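Local coordinates for probable ribosomal RNA small subunit methyltransferase from Thermus thermophilus, a protein that probably methylates the N2 position of a guanine in 16S ribosomal RNA, using S-adenosylmethionine as methyl donor, in two crystal structures: PDB 3DMF (chain A, 1.58 Å), residues D263-V268 and A284-V289; PDB 3DMG (chain B, 1.55 Å), residues D263-V268 and A284-V289. Both blocks share one frame: the second was fitted to the first on N, CA, C and O of the twelve residues, RMSD 0.04 Å. Numbering follows each deposited sequence.

Structure 1 (3DMF); sequences DDLASV and ALHSDV. With SAM (S-adenosylmethionine), chain C.
Asp263 and His286 meet where helix 265-277 faces the edge strand 283-286, within a beta-alpha-beta unit of the Rossmann-like methyltransferase domain. His286 CG, anti to the backbone N (chi1 -170°), swings NE2 to Thr74 O and, by a weak second bond bent to 130°, to Asp263 O at 2.9 Å. Branched aliphatic groups pack between helix and strand: Leu265 CB 3.8 Å from His286 CE1, Val268 CG2 3.6 Å from His286 CA. Asp288 OD1 accepts a hydrogen bond from SAM N6 and Val289 N donates to SAM N1, both 2.9 Å, matching the adenine edge; Asp263 CB lies 3.3 Å from SAM C6. The carboxylates run alongside, Asp263 held by Ser75 OG and backbone N of Ala77, Asp288 by Tyr8 OH and a salt bridge to Lys24. Asp264 caps the helix, accepting Ser267 N on OD2 at 3.0 Å; Ser267 OG holds it too.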
loop_
_atom_site.group_PDB
_atom_site.type_symbol
_atom_site.label_atom_id
_atom_site.label_comp_id
_atom_site.label_asym_id
_atom_site.label_seq_id
_atom_site.Cartn_x
_atom_site.Cartn_y
_atom_site.Cartn_z
ATOM N N ASP A 263 3.368 -2.781 -3.549
ATOM C CA ASP A 263 2.545 -1.758 -4.188
ATOM C C ASP A 263 2.670 -0.375 -3.550
ATOM O O ASP A 263 2.403 0.620 -4.219
ATOM C CB ASP A 263 1.086 -2.185 -4.187
ATOM C CG ASP A 263 0.204 -1.250 -4.992
ATOM O OD1 ASP A 263 0.405 -1.155 -6.226
ATOM O OD2 ASP A 263 -0.726 -0.638 -4.398
ATOM N N ASP A 264 3.061 -0.331 -2.268
ATOM C CA ASP A 264 3.087 0.920 -1.491
ATOM C C ASP A 264 4.499 1.538 -1.505
ATOM O O ASP A 264 5.464 0.941 -0.983
ATOM C CB ASP A 264 2.645 0.658 -0.032
ATOM C CG ASP A 264 2.953 1.831 0.890
ATOM O OD1 ASP A 264 2.687 2.965 0.493
ATOM O OD2 ASP A 264 3.435 1.610 2.030
ATOM N N LEU A 265 4.615 2.749 -2.055
ATOM C CA LEU A 265 5.904 3.447 -2.109
ATOM C C LEU A 265 6.584 3.587 -0.737
ATOM O O LEU A 265 7.793 3.443 -0.632
ATOM C CB LEU A 265 5.726 4.843 -2.715
ATOM C CG LEU A 265 6.995 5.690 -2.881
ATOM C CD1 LEU A 265 8.008 4.976 -3.779
ATOM C CD2 LEU A 265 6.606 7.064 -3.424
ATOM N N ALA A 266 5.803 3.874 0.308
ATOM C CA ALA A 266 6.422 4.072 1.626
ATOM C C ALA A 266 7.106 2.772 2.067
ATOM O O ALA A 266 8.218 2.785 2.622
ATOM C CB ALA A 266 5.367 4.511 2.628
ATOM N N SER A 267 6.450 1.645 1.780
ATOM C CA SER A 267 6.999 0.326 2.087
ATOM C C SER A 267 8.237 -0.016 1.252
ATOM O O SER A 267 9.216 -0.544 1.784
ATOM C CB SER A 267 5.912 -0.743 1.966
ATOM O OG SER A 267 4.928 -0.509 2.969
ATOM N N VAL A 268 8.201 0.325 -0.038
ATOM C CA VAL A 268 9.381 0.127 -0.896
ATOM C C VAL A 268 10.599 0.900 -0.333
ATOM O O VAL A 268 11.693 0.367 -0.207
ATOM C CB VAL A 268 9.099 0.605 -2.345
ATOM C CG1 VAL A 268 10.423 0.651 -3.157
ATOM C CG2 VAL A 268 8.022 -0.271 -2.993
ATOM N N ALA A 284 14.259 -4.192 -4.675
ATOM C CA ALA A 284 13.081 -3.707 -3.976
ATOM C C ALA A 284 12.229 -2.942 -4.977
ATOM O O ALA A 284 12.498 -1.754 -5.255
ATOM C CB ALA A 284 13.498 -2.819 -2.812
ATOM N N LEU A 285 11.224 -3.622 -5.532
ATOM C CA LEU A 285 10.441 -3.060 -6.645
ATOM C C LEU A 285 9.114 -2.506 -6.199
ATOM O O LEU A 285 8.386 -3.140 -5.437
ATOM C CB LEU A 285 10.200 -4.108 -7.709
ATOM C CG LEU A 285 11.479 -4.765 -8.260
ATOM C CD1 LEU A 285 11.106 -5.699 -9.407
ATOM C CD2 LEU A 285 12.543 -3.725 -8.699
ATOM N N HIS A 286 8.807 -1.312 -6.698
ATOM C CA HIS A 286 7.506 -0.704 -6.516
ATOM C C HIS A 286 6.653 -1.252 -7.649
ATOM O O HIS A 286 6.846 -0.898 -8.812
ATOM C CB HIS A 286 7.643 0.816 -6.614
ATOM C CG HIS A 286 6.409 1.548 -6.204
ATOM N ND1 HIS A 286 6.121 2.833 -6.613
ATOM C CD2 HIS A 286 5.377 1.162 -5.414
ATOM C CE1 HIS A 286 4.961 3.206 -6.091
ATOM N NE2 HIS A 286 4.495 2.208 -5.355
ATOM N N SER A 287 5.680 -2.085 -7.307
ATOM C CA SER A 287 5.002 -2.920 -8.306
ATOM C C SER A 287 3.620 -3.327 -7.817
ATOM O O SER A 287 3.450 -3.630 -6.651
ATOM C CB SER A 287 5.835 -4.185 -8.527
ATOM O OG SER A 287 5.300 -5.019 -9.563
ATOM N N ASP A 288 2.649 -3.307 -8.724
ATOM C CA ASP A 288 1.317 -3.858 -8.444
ATOM C C ASP A 288 1.425 -5.344 -8.764
ATOM O O ASP A 288 1.441 -5.748 -9.930
ATOM C CB ASP A 288 0.287 -3.216 -9.359
ATOM C CG ASP A 288 -1.110 -3.775 -9.153
ATOM O OD1 ASP A 288 -1.340 -4.460 -8.113
ATOM O OD2 ASP A 288 -1.966 -3.462 -9.993
ATOM N N VAL A 289 1.529 -6.145 -7.706
ATOM C CA VAL A 289 1.842 -7.589 -7.804
ATOM C C VAL A 289 3.102 -7.736 -8.694
ATOM O O VAL A 289 4.148 -7.144 -8.366
ATOM C CB VAL A 289 0.621 -8.443 -8.232
ATOM C CG1 VAL A 289 0.883 -9.927 -7.923
ATOM C CG2 VAL A 289 -0.656 -7.994 -7.475
HETATM N N SAM C . 6.092 -9.283 3.625
HETATM C CA SAM C . 5.907 -8.258 4.702
HETATM C C SAM C . 5.928 -8.939 6.067
HETATM O O SAM C . 5.795 -10.158 6.100
HETATM O OXT SAM C . 6.050 -8.265 7.079
HETATM C CB SAM C . 4.589 -7.491 4.575
HETATM C CG SAM C . 3.331 -8.373 4.611
HETATM S SD SAM C . 1.776 -7.427 4.613
HETATM C CE SAM C . 0.631 -8.631 5.340
HETATM C "C5'" SAM C . 1.230 -7.508 2.885
HETATM C "C4'" SAM C . 1.969 -6.523 1.973
HETATM O "O4'" SAM C . 1.322 -6.604 0.700
HETATM C "C3'" SAM C . 1.954 -5.054 2.439
HETATM O "O3'" SAM C . 3.265 -4.573 2.523
HETATM C "C2'" SAM C . 1.142 -4.382 1.327
HETATM O "O2'" SAM C . 1.402 -2.991 1.117
HETATM C "C1'" SAM C . 1.439 -5.303 0.157
HETATM N N9 SAM C . 0.493 -5.144 -0.958
HETATM C C8 SAM C . -0.838 -4.787 -0.928
HETATM N N7 SAM C . -1.307 -4.772 -2.210
HETATM C C5 SAM C . -0.282 -5.097 -3.038
HETATM C C6 SAM C . -0.174 -5.206 -4.424
HETATM N N6 SAM C . -1.173 -4.943 -5.272
HETATM N N1 SAM C . 1.046 -5.582 -4.935
HETATM C C2 SAM C . 2.148 -5.810 -4.155
HETATM N N3 SAM C . 2.078 -5.675 -2.775
HETATM C C4 SAM C . 0.850 -5.337 -2.258
#

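Structure 2 (3DMG); sequences DDLASV and ALHSDV. With SAH (S-adenosyl-L-homocysteine), chain D.
His286 faces Asp263 with its ring carried over by CG anti to the backbone N (chi1 -170°): His286 NE2 meets Thr74 O and reaches Asp263 O at 2.8 Å by a second bond, bent to 131°. Leu265 places CB 3.8 Å from His286 CE1, and Val268, a compact branched residue suited to a buried helix face, sets CG2 3.6 Å from His286 CA. SAH N6 donates to Asp288 OD1 and Val289 N to SAH N1, both at 2.9 Å, a carboxylate and an amide matching the donor and acceptor of adenine; Asp263 CB stands 3.3 Å from SAH C6. Asp263 and Asp288 point the same way, the first bonded to Ser75 OG and the backbone N of Ala77, the second to Tyr8 OH and, by a salt bridge, Lys24. Asp264 caps the helix: OD2 accepts Ser267 N at 3.1 Å and also Ser267 OG.

Structure 1 against structure 2
The change from structure 1 to structure 2 is in the bound group: S-adenosylmethionine gives way to S-adenosyl-L-homocysteine at the same place. The methyl carbon CE of SAM, carried on SD, has no counterpart in SAH, and with it goes the positive charge of the sulfonium; the sulfur of SAH is a neutral thioether.

The residues of this contact answer with no movement beyond the error. Their backbones coincide, and the side chains of Asp263(A), Asp264(A), Leu265(A), Val268(A), His286(A), Asp288(A) and Val289(A) keep their places in their counterparts. SAM touches Asp263(A), Ser287(A), Asp288(A) and Val289(A), and SAH the same four of (B); these meet the adenine, which both cofactors share. The helix cap is kept: Ser267(A) N lies 3.0 Å from Asp264(A) OD2 and Ser267(B) N 3.1 Å from Asp264(B) OD2, with the OG bonds, 2.8 Å each, beside them. Ser287(A) OG bonds to Val289(A) O and Ser287(B) OG to Val289(B) O, 2.7 Å each, which probably helps hold the turn.

Distance offers a likely reason for this stillness. In structure 1, CE of SAM lies 14.2 Å from OD1 of Asp288(A), on the sulfur, beyond the ribose, so what structure 2 lacks is well away from the adenine pocket.

Structure 2 (3DMG)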
loop_
_atom_site.group_PDB
_atom_site.type_symbol
_atom_site.label_atom_id
_atom_site.label_comp_id
_atom_site.label_asym_id
_atom_site.label_seq_id
_atom_site.Cartn_x
_atom_site.Cartn_y
_atom_site.Cartn_z
ATOM N N ASP B 263 3.357 -2.729 -3.577
ATOM C CA ASP B 263 2.555 -1.694 -4.211
ATOM C C ASP B 263 2.688 -0.341 -3.538
ATOM O O ASP B 263 2.421 0.663 -4.189
ATOM C CB ASP B 263 1.087 -2.139 -4.213
ATOM C CG ASP B 263 0.188 -1.218 -5.018
ATOM O OD1 ASP B 263 0.394 -1.116 -6.234
ATOM O OD2 ASP B 263 -0.741 -0.605 -4.412
ATOM N N ASP B 264 3.087 -0.318 -2.260
ATOM C CA ASP B 264 3.113 0.937 -1.495
ATOM C C ASP B 264 4.508 1.541 -1.490
ATOM O O ASP B 264 5.447 0.923 -0.967
ATOM C CB ASP B 264 2.637 0.674 -0.053
ATOM C CG ASP B 264 2.919 1.831 0.881
ATOM O OD1 ASP B 264 2.659 2.976 0.494
ATOM O OD2 ASP B 264 3.383 1.588 2.021
ATOM N N LEU B 265 4.626 2.751 -2.049
ATOM C CA LEU B 265 5.906 3.451 -2.089
ATOM C C LEU B 265 6.583 3.571 -0.727
ATOM O O LEU B 265 7.805 3.423 -0.633
ATOM C CB LEU B 265 5.717 4.847 -2.696
ATOM C CG LEU B 265 6.978 5.718 -2.784
ATOM C CD1 LEU B 265 8.012 5.000 -3.676
ATOM C CD2 LEU B 265 6.623 7.091 -3.348
ATOM N N ALA B 266 5.808 3.887 0.317
ATOM C CA ALA B 266 6.431 4.081 1.644
ATOM C C ALA B 266 7.101 2.780 2.088
ATOM O O ALA B 266 8.189 2.802 2.668
ATOM C CB ALA B 266 5.372 4.546 2.671
ATOM N N SER B 267 6.455 1.649 1.790
ATOM C CA SER B 267 7.006 0.330 2.100
ATOM C C SER B 267 8.233 -0.009 1.249
ATOM O O SER B 267 9.208 -0.565 1.769
ATOM C CB SER B 267 5.939 -0.766 1.994
ATOM O OG SER B 267 4.925 -0.521 2.961
ATOM N N VAL B 268 8.217 0.350 -0.034
ATOM C CA VAL B 268 9.392 0.132 -0.888
ATOM C C VAL B 268 10.597 0.901 -0.325
ATOM O O VAL B 268 11.685 0.349 -0.201
ATOM C CB VAL B 268 9.108 0.584 -2.345
ATOM C CG1 VAL B 268 10.408 0.632 -3.197
ATOM C CG2 VAL B 268 8.033 -0.286 -2.960
ATOM N N ALA B 284 14.200 -4.194 -4.706
ATOM C CA ALA B 284 13.035 -3.705 -3.979
ATOM C C ALA B 284 12.176 -2.940 -4.972
ATOM O O ALA B 284 12.385 -1.735 -5.203
ATOM C CB ALA B 284 13.486 -2.807 -2.840
ATOM N N LEU B 285 11.220 -3.649 -5.575
ATOM C CA LEU B 285 10.452 -3.078 -6.678
ATOM C C LEU B 285 9.121 -2.513 -6.222
ATOM O O LEU B 285 8.409 -3.122 -5.416
ATOM C CB LEU B 285 10.198 -4.113 -7.759
ATOM C CG LEU B 285 11.444 -4.805 -8.319
ATOM C CD1 LEU B 285 11.032 -5.752 -9.431
ATOM C CD2 LEU B 285 12.456 -3.791 -8.835
ATOM N N HIS B 286 8.814 -1.326 -6.733
ATOM C CA HIS B 286 7.512 -0.714 -6.543
ATOM C C HIS B 286 6.635 -1.237 -7.671
ATOM O O HIS B 286 6.808 -0.877 -8.846
ATOM C CB HIS B 286 7.651 0.809 -6.616
ATOM C CG HIS B 286 6.415 1.539 -6.192
ATOM N ND1 HIS B 286 6.148 2.843 -6.545
ATOM C CD2 HIS B 286 5.371 1.134 -5.427
ATOM C CE1 HIS B 286 4.988 3.216 -6.022
ATOM N NE2 HIS B 286 4.507 2.197 -5.321
ATOM N N SER B 287 5.688 -2.093 -7.314
ATOM C CA SER B 287 5.012 -2.918 -8.295
ATOM C C SER B 287 3.637 -3.327 -7.809
ATOM O O SER B 287 3.470 -3.637 -6.637
ATOM C CB SER B 287 5.863 -4.176 -8.503
ATOM O OG SER B 287 5.319 -5.017 -9.523
ATOM N N ASP B 288 2.670 -3.319 -8.729
ATOM C CA ASP B 288 1.350 -3.892 -8.446
ATOM C C ASP B 288 1.443 -5.376 -8.750
ATOM O O ASP B 288 1.469 -5.786 -9.928
ATOM C CB ASP B 288 0.295 -3.244 -9.347
ATOM C CG ASP B 288 -1.101 -3.786 -9.110
ATOM O OD1 ASP B 288 -1.320 -4.496 -8.109
ATOM O OD2 ASP B 288 -1.978 -3.473 -9.928
ATOM N N VAL B 289 1.530 -6.169 -7.691
ATOM C CA VAL B 289 1.851 -7.607 -7.819
ATOM C C VAL B 289 3.103 -7.759 -8.715
ATOM O O VAL B 289 4.156 -7.181 -8.390
ATOM C CB VAL B 289 0.620 -8.481 -8.225
ATOM C CG1 VAL B 289 0.894 -9.955 -7.939
ATOM C CG2 VAL B 289 -0.635 -8.025 -7.465
HETATM N N SAH D . 6.003 -9.270 3.653
HETATM C CA SAH D . 5.831 -8.249 4.742
HETATM C CB SAH D . 4.503 -7.490 4.618
HETATM C CG SAH D . 3.262 -8.371 4.545
HETATM S SD SAH D . 1.707 -7.445 4.653
HETATM C C SAH D . 5.875 -8.928 6.102
HETATM O O SAH D . 5.751 -10.158 6.100
HETATM O OXT SAH D . 5.996 -8.240 7.114
HETATM C "C5'" SAH D . 1.151 -7.490 2.915
HETATM C "C4'" SAH D . 1.917 -6.510 2.022
HETATM O "O4'" SAH D . 1.292 -6.636 0.745
HETATM C "C3'" SAH D . 1.892 -5.032 2.464
HETATM O "O3'" SAH D . 3.212 -4.529 2.588
HETATM C "C2'" SAH D . 1.092 -4.401 1.319
HETATM O "O2'" SAH D . 1.387 -3.041 1.095
HETATM C "C1'" SAH D . 1.403 -5.356 0.180
HETATM N N9 SAH D . 0.498 -5.183 -0.946
HETATM C C8 SAH D . -0.832 -4.833 -0.904
HETATM N N7 SAH D . -1.283 -4.789 -2.183
HETATM C C5 SAH D . -0.259 -5.124 -3.020
HETATM C C6 SAH D . -0.159 -5.199 -4.413
HETATM N N6 SAH D . -1.202 -4.912 -5.222
HETATM N N1 SAH D . 1.073 -5.581 -4.921
HETATM C C2 SAH D . 2.169 -5.833 -4.125
HETATM N N3 SAH D . 2.088 -5.705 -2.750
HETATM C C4 SAH D . 0.874 -5.368 -2.232
#